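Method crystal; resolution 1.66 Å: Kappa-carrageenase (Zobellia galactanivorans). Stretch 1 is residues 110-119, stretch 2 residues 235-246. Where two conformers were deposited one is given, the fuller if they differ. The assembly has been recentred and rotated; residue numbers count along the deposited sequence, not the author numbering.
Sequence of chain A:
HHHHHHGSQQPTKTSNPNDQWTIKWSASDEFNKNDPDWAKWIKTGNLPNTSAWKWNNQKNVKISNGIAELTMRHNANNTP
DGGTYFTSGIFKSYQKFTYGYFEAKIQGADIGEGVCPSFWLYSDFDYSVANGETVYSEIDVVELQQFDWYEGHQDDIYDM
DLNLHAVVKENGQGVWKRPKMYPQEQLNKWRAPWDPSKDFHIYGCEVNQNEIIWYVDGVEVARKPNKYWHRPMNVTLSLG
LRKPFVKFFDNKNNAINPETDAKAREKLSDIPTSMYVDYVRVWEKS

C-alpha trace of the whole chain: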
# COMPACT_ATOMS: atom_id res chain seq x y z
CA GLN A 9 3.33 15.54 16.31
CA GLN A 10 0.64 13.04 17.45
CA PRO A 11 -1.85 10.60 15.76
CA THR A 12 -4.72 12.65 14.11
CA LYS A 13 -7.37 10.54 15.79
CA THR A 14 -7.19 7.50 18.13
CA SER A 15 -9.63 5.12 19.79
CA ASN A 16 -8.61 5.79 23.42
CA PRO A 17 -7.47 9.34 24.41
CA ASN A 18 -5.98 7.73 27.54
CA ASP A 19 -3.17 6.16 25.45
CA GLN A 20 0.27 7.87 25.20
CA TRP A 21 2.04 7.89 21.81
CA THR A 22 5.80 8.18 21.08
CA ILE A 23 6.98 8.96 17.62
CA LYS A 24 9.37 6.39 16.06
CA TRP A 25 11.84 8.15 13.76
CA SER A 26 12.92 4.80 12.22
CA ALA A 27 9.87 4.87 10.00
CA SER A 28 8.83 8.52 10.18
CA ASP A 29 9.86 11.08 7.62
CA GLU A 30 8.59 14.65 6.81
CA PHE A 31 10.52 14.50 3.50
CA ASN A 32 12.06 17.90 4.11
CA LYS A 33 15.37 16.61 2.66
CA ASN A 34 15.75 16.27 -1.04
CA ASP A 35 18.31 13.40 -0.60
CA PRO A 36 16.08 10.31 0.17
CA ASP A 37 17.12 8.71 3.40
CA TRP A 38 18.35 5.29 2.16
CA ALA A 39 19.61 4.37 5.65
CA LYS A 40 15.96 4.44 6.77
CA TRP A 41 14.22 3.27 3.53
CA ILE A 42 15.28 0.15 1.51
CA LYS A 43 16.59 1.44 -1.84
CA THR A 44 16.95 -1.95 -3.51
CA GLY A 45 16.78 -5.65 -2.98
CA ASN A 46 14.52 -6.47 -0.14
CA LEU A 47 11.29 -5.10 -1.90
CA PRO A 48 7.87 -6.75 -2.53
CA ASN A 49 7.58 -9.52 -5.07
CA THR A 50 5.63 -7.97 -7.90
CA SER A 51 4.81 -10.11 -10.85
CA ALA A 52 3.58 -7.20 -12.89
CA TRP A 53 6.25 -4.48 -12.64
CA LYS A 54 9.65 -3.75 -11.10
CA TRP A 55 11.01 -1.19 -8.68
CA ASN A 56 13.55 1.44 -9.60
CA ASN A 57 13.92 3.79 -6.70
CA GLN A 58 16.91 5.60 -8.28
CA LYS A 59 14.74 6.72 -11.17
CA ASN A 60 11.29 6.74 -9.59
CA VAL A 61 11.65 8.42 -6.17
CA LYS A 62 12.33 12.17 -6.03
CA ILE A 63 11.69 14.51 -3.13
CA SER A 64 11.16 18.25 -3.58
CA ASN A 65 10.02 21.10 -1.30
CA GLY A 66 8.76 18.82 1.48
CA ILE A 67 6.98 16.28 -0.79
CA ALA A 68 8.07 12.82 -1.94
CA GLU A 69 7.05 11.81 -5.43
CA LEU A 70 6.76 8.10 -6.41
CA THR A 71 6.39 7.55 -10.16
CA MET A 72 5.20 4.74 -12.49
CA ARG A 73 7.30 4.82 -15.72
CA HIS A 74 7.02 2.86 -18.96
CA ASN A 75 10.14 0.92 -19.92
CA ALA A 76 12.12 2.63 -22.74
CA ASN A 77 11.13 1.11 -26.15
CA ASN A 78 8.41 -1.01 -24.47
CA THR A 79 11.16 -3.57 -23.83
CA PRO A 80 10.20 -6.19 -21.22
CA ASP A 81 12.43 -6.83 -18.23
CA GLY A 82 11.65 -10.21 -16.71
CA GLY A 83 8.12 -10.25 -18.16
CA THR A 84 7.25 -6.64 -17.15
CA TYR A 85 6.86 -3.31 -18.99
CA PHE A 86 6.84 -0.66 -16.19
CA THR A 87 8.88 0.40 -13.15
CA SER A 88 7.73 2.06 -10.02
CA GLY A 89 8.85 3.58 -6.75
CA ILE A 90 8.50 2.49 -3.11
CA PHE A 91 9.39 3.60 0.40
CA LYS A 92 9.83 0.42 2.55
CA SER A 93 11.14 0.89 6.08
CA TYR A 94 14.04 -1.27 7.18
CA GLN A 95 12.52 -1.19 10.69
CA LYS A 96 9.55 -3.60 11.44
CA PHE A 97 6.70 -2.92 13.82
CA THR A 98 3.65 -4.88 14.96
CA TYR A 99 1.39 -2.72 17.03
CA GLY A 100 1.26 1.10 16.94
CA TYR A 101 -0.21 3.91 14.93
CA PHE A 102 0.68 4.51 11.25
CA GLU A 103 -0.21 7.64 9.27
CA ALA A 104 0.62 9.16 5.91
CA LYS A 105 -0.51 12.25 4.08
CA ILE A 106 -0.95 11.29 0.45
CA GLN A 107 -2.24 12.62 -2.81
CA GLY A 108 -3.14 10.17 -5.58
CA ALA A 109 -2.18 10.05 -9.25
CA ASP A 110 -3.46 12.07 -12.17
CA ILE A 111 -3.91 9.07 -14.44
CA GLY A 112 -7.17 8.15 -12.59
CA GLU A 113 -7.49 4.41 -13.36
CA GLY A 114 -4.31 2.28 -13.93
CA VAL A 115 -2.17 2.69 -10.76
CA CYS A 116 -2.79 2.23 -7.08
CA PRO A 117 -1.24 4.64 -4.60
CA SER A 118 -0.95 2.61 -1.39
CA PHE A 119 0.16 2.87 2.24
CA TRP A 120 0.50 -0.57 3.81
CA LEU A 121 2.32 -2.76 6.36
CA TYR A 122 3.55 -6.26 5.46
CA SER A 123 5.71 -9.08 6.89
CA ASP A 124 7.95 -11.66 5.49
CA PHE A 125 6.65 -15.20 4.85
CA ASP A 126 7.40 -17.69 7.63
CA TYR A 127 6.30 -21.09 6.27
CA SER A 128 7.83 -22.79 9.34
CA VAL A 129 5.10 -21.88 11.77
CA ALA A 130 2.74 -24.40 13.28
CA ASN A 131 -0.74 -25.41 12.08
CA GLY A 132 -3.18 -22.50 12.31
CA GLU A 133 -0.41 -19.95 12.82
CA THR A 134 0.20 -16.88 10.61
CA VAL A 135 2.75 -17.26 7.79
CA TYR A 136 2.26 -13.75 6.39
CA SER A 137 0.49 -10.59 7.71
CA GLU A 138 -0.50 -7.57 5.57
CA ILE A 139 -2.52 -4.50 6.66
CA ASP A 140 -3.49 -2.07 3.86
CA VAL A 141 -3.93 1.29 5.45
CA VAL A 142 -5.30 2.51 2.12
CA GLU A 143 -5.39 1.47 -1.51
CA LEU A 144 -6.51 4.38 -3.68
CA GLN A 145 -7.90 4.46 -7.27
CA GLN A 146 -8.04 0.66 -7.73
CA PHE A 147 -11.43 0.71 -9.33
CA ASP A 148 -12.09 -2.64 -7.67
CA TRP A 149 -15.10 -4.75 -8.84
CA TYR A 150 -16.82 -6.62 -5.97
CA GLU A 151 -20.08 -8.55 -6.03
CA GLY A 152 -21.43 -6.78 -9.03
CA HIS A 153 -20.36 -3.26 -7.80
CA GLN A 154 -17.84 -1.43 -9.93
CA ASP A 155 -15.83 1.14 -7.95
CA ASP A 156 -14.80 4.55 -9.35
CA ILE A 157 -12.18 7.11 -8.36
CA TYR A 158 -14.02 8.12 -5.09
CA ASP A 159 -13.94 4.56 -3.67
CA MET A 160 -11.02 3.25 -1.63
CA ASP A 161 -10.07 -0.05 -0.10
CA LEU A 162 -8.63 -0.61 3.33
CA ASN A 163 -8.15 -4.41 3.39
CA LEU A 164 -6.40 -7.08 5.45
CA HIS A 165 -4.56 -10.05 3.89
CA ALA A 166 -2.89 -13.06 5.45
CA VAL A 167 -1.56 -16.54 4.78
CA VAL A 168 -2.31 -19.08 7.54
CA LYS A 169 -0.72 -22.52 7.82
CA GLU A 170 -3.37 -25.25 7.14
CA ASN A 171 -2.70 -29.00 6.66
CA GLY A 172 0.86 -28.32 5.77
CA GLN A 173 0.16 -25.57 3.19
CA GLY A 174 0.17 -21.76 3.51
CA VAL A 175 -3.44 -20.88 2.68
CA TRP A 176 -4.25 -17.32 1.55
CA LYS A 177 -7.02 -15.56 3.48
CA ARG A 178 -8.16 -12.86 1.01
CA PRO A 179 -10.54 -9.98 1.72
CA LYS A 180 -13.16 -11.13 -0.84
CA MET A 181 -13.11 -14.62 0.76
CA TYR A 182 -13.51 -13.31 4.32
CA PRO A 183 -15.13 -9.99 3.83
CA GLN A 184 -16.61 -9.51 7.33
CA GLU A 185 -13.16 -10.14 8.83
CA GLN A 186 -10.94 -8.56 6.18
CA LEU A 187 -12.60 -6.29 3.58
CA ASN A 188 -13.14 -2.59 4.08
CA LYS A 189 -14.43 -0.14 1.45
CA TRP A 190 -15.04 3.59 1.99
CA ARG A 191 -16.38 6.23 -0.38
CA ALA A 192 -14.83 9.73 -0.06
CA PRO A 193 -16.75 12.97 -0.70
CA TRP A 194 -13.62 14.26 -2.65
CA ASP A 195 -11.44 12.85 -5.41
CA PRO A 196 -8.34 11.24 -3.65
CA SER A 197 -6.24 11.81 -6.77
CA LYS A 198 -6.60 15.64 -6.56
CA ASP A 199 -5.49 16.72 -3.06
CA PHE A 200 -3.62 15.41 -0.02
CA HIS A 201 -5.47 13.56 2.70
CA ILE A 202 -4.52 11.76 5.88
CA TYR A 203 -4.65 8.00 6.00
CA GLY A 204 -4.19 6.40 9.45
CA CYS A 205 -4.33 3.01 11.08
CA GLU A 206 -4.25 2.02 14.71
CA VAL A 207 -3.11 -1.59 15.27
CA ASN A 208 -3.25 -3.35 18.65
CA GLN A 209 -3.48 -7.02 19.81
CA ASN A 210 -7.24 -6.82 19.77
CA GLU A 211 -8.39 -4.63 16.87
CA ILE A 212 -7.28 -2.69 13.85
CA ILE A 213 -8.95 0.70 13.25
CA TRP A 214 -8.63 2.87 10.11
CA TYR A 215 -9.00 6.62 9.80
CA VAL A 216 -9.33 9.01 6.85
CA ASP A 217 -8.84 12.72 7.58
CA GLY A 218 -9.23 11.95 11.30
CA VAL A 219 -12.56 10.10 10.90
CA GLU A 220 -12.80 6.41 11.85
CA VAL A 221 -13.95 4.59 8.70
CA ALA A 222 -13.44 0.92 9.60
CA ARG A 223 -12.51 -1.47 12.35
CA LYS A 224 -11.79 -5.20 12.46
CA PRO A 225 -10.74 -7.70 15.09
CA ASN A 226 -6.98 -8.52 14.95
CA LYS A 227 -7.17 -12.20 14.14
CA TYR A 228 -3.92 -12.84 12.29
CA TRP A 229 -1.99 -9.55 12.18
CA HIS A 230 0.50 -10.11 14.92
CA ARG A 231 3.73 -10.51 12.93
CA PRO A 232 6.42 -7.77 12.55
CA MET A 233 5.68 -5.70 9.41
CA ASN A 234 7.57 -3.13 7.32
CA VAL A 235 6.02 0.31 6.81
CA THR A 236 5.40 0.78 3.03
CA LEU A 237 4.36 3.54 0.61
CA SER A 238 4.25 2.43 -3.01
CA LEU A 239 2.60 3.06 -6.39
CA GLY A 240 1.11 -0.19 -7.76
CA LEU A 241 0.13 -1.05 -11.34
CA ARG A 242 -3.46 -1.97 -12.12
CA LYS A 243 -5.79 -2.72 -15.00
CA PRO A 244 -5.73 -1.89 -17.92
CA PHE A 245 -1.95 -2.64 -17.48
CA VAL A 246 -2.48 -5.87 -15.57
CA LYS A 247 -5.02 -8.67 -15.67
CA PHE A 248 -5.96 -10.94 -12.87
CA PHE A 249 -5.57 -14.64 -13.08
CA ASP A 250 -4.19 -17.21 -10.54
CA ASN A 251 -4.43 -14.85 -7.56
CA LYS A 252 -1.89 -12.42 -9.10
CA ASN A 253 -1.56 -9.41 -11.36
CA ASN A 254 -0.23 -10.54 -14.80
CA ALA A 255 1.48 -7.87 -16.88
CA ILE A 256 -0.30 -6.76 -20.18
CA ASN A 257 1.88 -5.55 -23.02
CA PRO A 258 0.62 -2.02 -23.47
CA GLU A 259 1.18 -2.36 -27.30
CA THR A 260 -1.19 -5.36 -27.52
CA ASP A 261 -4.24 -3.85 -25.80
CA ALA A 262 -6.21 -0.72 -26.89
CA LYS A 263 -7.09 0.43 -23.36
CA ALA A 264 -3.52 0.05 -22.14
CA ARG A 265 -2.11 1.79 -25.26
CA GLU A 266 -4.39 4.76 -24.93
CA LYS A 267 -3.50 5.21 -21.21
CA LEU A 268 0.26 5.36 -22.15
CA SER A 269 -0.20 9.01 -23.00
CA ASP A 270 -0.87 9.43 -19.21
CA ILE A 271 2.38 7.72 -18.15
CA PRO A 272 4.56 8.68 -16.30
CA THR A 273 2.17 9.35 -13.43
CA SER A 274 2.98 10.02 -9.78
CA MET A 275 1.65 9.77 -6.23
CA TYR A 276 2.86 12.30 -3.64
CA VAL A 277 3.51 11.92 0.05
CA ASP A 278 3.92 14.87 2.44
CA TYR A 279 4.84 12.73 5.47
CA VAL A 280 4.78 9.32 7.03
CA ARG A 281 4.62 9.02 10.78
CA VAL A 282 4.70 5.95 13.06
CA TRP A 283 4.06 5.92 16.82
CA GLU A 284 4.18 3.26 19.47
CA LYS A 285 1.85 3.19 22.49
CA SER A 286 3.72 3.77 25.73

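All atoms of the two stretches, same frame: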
# COMPACT_ATOMS: atom_id res chain seq x y z
N ASP A 110 -2.62 11.47 -11.12
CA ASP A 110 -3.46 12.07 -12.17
C ASP A 110 -3.96 11.18 -13.31
O ASP A 110 -4.89 11.55 -14.05
CB ASP A 110 -2.83 13.33 -12.67
CG ASP A 110 -1.57 13.11 -13.43
OD1 ASP A 110 -1.12 11.94 -13.77
OD2 ASP A 110 -1.00 14.21 -13.68
N ILE A 111 -3.37 10.00 -13.47
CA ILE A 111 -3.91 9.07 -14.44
C ILE A 111 -5.39 8.65 -14.20
O ILE A 111 -6.08 8.29 -15.12
CB ILE A 111 -2.98 7.85 -14.56
CG1 ILE A 111 -3.33 7.05 -15.85
CG2 ILE A 111 -3.11 6.96 -13.34
CD1 ILE A 111 -2.19 6.07 -16.24
N GLY A 112 -5.88 8.77 -12.97
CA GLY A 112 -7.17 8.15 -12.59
C GLY A 112 -6.98 6.63 -12.52
O GLY A 112 -6.18 6.11 -11.73
N GLU A 113 -7.59 5.87 -13.41
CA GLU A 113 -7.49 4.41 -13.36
C GLU A 113 -6.11 3.95 -13.97
O GLU A 113 -5.63 4.57 -14.96
CB GLU A 113 -8.67 3.82 -14.14
CG GLU A 113 -8.69 2.31 -14.12
CD GLU A 113 -9.96 1.74 -14.73
OE1 GLU A 113 -10.28 0.60 -14.41
OE2 GLU A 113 -10.68 2.45 -15.50
N GLY A 114 -5.50 2.94 -13.38
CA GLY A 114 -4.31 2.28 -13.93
C GLY A 114 -3.16 2.09 -12.95
O GLY A 114 -2.20 1.36 -13.25
N VAL A 115 -3.21 2.81 -11.81
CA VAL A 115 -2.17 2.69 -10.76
C VAL A 115 -2.90 2.68 -9.43
O VAL A 115 -4.06 3.09 -9.37
CB VAL A 115 -1.05 3.80 -10.77
CG1 VAL A 115 -0.21 3.67 -12.07
CG2 VAL A 115 -1.65 5.23 -10.56
N CYS A 116 -2.20 2.32 -8.37
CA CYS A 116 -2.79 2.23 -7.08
C CYS A 116 -1.84 2.83 -6.05
O CYS A 116 -0.88 2.13 -5.60
CB CYS A 116 -3.10 0.76 -6.72
SG CYS A 116 -3.78 0.63 -5.03
N PRO A 117 -2.02 4.10 -5.71
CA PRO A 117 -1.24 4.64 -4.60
C PRO A 117 -1.64 3.98 -3.28
O PRO A 117 -2.86 3.86 -3.00
CB PRO A 117 -1.68 6.11 -4.51
CG PRO A 117 -2.27 6.45 -5.88
CD PRO A 117 -2.86 5.11 -6.38
N SER A 118 -0.65 3.49 -2.53
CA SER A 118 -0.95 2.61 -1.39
C SER A 118 -0.06 2.94 -0.21
O SER A 118 1.11 3.41 -0.36
CB SER A 118 -0.83 1.12 -1.77
OG SER A 118 0.53 0.73 -1.95
N PHE A 119 -0.65 2.81 1.00
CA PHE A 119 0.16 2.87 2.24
C PHE A 119 -0.18 1.56 2.96
O PHE A 119 -1.37 1.25 3.16
CB PHE A 119 -0.38 4.08 3.05
CG PHE A 119 0.22 4.24 4.42
CD1 PHE A 119 1.63 3.96 4.68
CD2 PHE A 119 -0.53 4.87 5.45
CE1 PHE A 119 2.13 4.22 5.97
CE2 PHE A 119 0.01 5.12 6.70
CZ PHE A 119 1.36 4.79 6.97
N VAL A 235 6.95 -0.85 7.11
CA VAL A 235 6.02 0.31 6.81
C VAL A 235 6.25 0.74 5.36
O VAL A 235 7.38 1.02 4.99
CB VAL A 235 6.24 1.53 7.76
CG1 VAL A 235 5.32 2.74 7.34
CG2 VAL A 235 6.00 1.06 9.19
N THR A 236 5.18 0.75 4.53
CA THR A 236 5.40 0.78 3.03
C THR A 236 4.55 1.84 2.37
O THR A 236 3.37 1.87 2.64
CB THR A 236 5.15 -0.59 2.42
OG1 THR A 236 5.91 -1.57 3.21
CG2 THR A 236 5.70 -0.60 0.92
N LEU A 237 5.16 2.68 1.53
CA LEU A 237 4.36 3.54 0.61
C LEU A 237 4.78 3.16 -0.80
O LEU A 237 6.01 3.18 -1.12
CB LEU A 237 4.75 4.99 0.88
CG LEU A 237 4.41 5.59 2.24
CD1 LEU A 237 5.42 6.72 2.62
CD2 LEU A 237 2.98 6.08 2.19
N SER A 238 3.82 2.82 -1.65
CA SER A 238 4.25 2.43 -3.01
C SER A 238 3.14 2.75 -4.01
O SER A 238 1.96 2.88 -3.66
CB SER A 238 4.58 0.97 -2.99
OG SER A 238 3.42 0.18 -2.67
N LEU A 239 3.54 2.80 -5.29
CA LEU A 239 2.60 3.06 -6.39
C LEU A 239 2.48 1.75 -7.22
O LEU A 239 3.44 1.33 -7.89
CB LEU A 239 3.04 4.30 -7.24
CG LEU A 239 2.08 4.65 -8.35
CD1 LEU A 239 0.68 5.06 -7.84
CD2 LEU A 239 2.72 5.82 -9.13
N GLY A 240 1.33 1.09 -7.11
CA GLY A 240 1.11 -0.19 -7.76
C GLY A 240 0.55 -0.03 -9.15
O GLY A 240 0.04 1.06 -9.49
N LEU A 241 0.76 -1.03 -10.03
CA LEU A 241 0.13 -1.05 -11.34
C LEU A 241 -1.15 -1.83 -11.32
O LEU A 241 -1.30 -2.84 -10.59
CB LEU A 241 1.15 -1.71 -12.33
CG LEU A 241 0.93 -1.52 -13.80
CD1 LEU A 241 1.05 -0.05 -14.17
CD2 LEU A 241 1.93 -2.39 -14.60
N ARG A 242 -2.16 -1.33 -12.05
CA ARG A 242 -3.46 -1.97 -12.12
C ARG A 242 -3.99 -2.00 -13.56
O ARG A 242 -3.38 -1.51 -14.47
CB ARG A 242 -4.52 -1.19 -11.33
CG ARG A 242 -4.12 -1.07 -9.84
CD ARG A 242 -4.29 -2.42 -9.18
NE ARG A 242 -4.12 -2.36 -7.68
CZ ARG A 242 -2.97 -2.62 -7.03
NH1 ARG A 242 -1.83 -2.87 -7.73
NH2 ARG A 242 -2.91 -2.63 -5.69
N LYS A 243 -5.15 -2.62 -13.69
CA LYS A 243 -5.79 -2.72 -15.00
C LYS A 243 -5.99 -1.25 -15.50
O LYS A 243 -6.35 -0.32 -14.65
CB LYS A 243 -7.02 -3.49 -14.76
CG LYS A 243 -8.29 -2.78 -14.93
CD LYS A 243 -9.28 -3.93 -15.10
CE LYS A 243 -10.72 -3.47 -15.14
NZ LYS A 243 -11.09 -3.14 -16.53
N PRO A 244 -5.82 -0.97 -16.81
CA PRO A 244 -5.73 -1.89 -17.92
C PRO A 244 -4.30 -2.46 -18.15
O PRO A 244 -4.10 -3.17 -19.11
CB PRO A 244 -6.19 -1.04 -19.11
CG PRO A 244 -5.62 0.33 -18.81
CD PRO A 244 -5.73 0.43 -17.26
N PHE A 245 -3.34 -2.17 -17.27
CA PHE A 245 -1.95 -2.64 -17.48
C PHE A 245 -1.68 -4.00 -16.84
O PHE A 245 -0.60 -4.54 -16.99
CB PHE A 245 -0.99 -1.64 -16.88
CG PHE A 245 -1.09 -0.27 -17.51
CD1 PHE A 245 -0.84 -0.10 -18.88
CD2 PHE A 245 -1.44 0.83 -16.74
CE1 PHE A 245 -0.90 1.18 -19.44
CE2 PHE A 245 -1.49 2.13 -17.29
CZ PHE A 245 -1.21 2.30 -18.62
N VAL A 246 -2.63 -4.54 -16.10
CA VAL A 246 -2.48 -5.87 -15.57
C VAL A 246 -3.83 -6.55 -15.70
O VAL A 246 -4.87 -5.89 -15.83
CB VAL A 246 -2.09 -5.85 -14.08
CG1 VAL A 246 -0.94 -4.90 -13.81
CG2 VAL A 246 -3.24 -5.30 -13.27
O HOH W 1 -8.09 -0.42 -12.54

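Two neighbouring antiparallel strands of a β-sheet, far apart in sequence, make this contact, and it illustrates how a backbone ladder sets the register while side chains alternate between an apolar face and a polar one. The strands, 115-119 and 235-241, run at 158° to each other, and the contact buries 764 Å² in all. Cys-116 N donates to Gly-240 O (2.8 Å) and Gly-240 N returns a bond to Cys-116 O (2.9 Å). Two residues on, the pattern repeats: Ser-118 N bonds to Ser-238 O at 2.9 Å, and Ser-238 N to Ser-118 O at 3.1 Å. Just past the strand, Arg-242 N reaches Gly-114 O at 2.9 Å, extending the ladder into the loop.

Val-115, Pro-117, Phe-119, Leu-237, Leu-239 and Leu-241 share one face. There Leu-239 CD1 packs against Val-115 CG2 (3.6 Å) and Pro-117 CG (3.8 Å), while Phe-119 CD1 meets Leu-237 CD2 at 3.5 Å. Proline suits its position because Pro-117 belongs to a non-hydrogen-bonded pair, where no amide proton is required for the ladder.

The other face carries Cys-116, Ser-118 and Ser-238. The two serine side chains face each other across the pair, with Ser-118 OG 3.0 Å from Ser-238 OG, although the backbones stand widest apart here (CA of Ser-118 to CA of Ser-238, 5.5 Å). Cys-116 CB lies over one face of the Arg-242 guanidinium, 3.4 Å from Arg-242 CZ. The arginine folds back so that its NH1 bonds to Leu-241 O (2.9 Å), passing where a side chain on Gly-240 would clash with NH1; glycine leaves that space free.

At the loop end, Gly-114 has a backbone conformation that favours glycine, and a CB there would sit tightly against Phe-245 CE2. The edge of the Phe-245 ring meets Ile-111, with CE2 4.1 Å from Ile-111 CD1. A water joins Glu-113 OE1 (3.1 Å from its O) to Lys-243 O (2.7 Å).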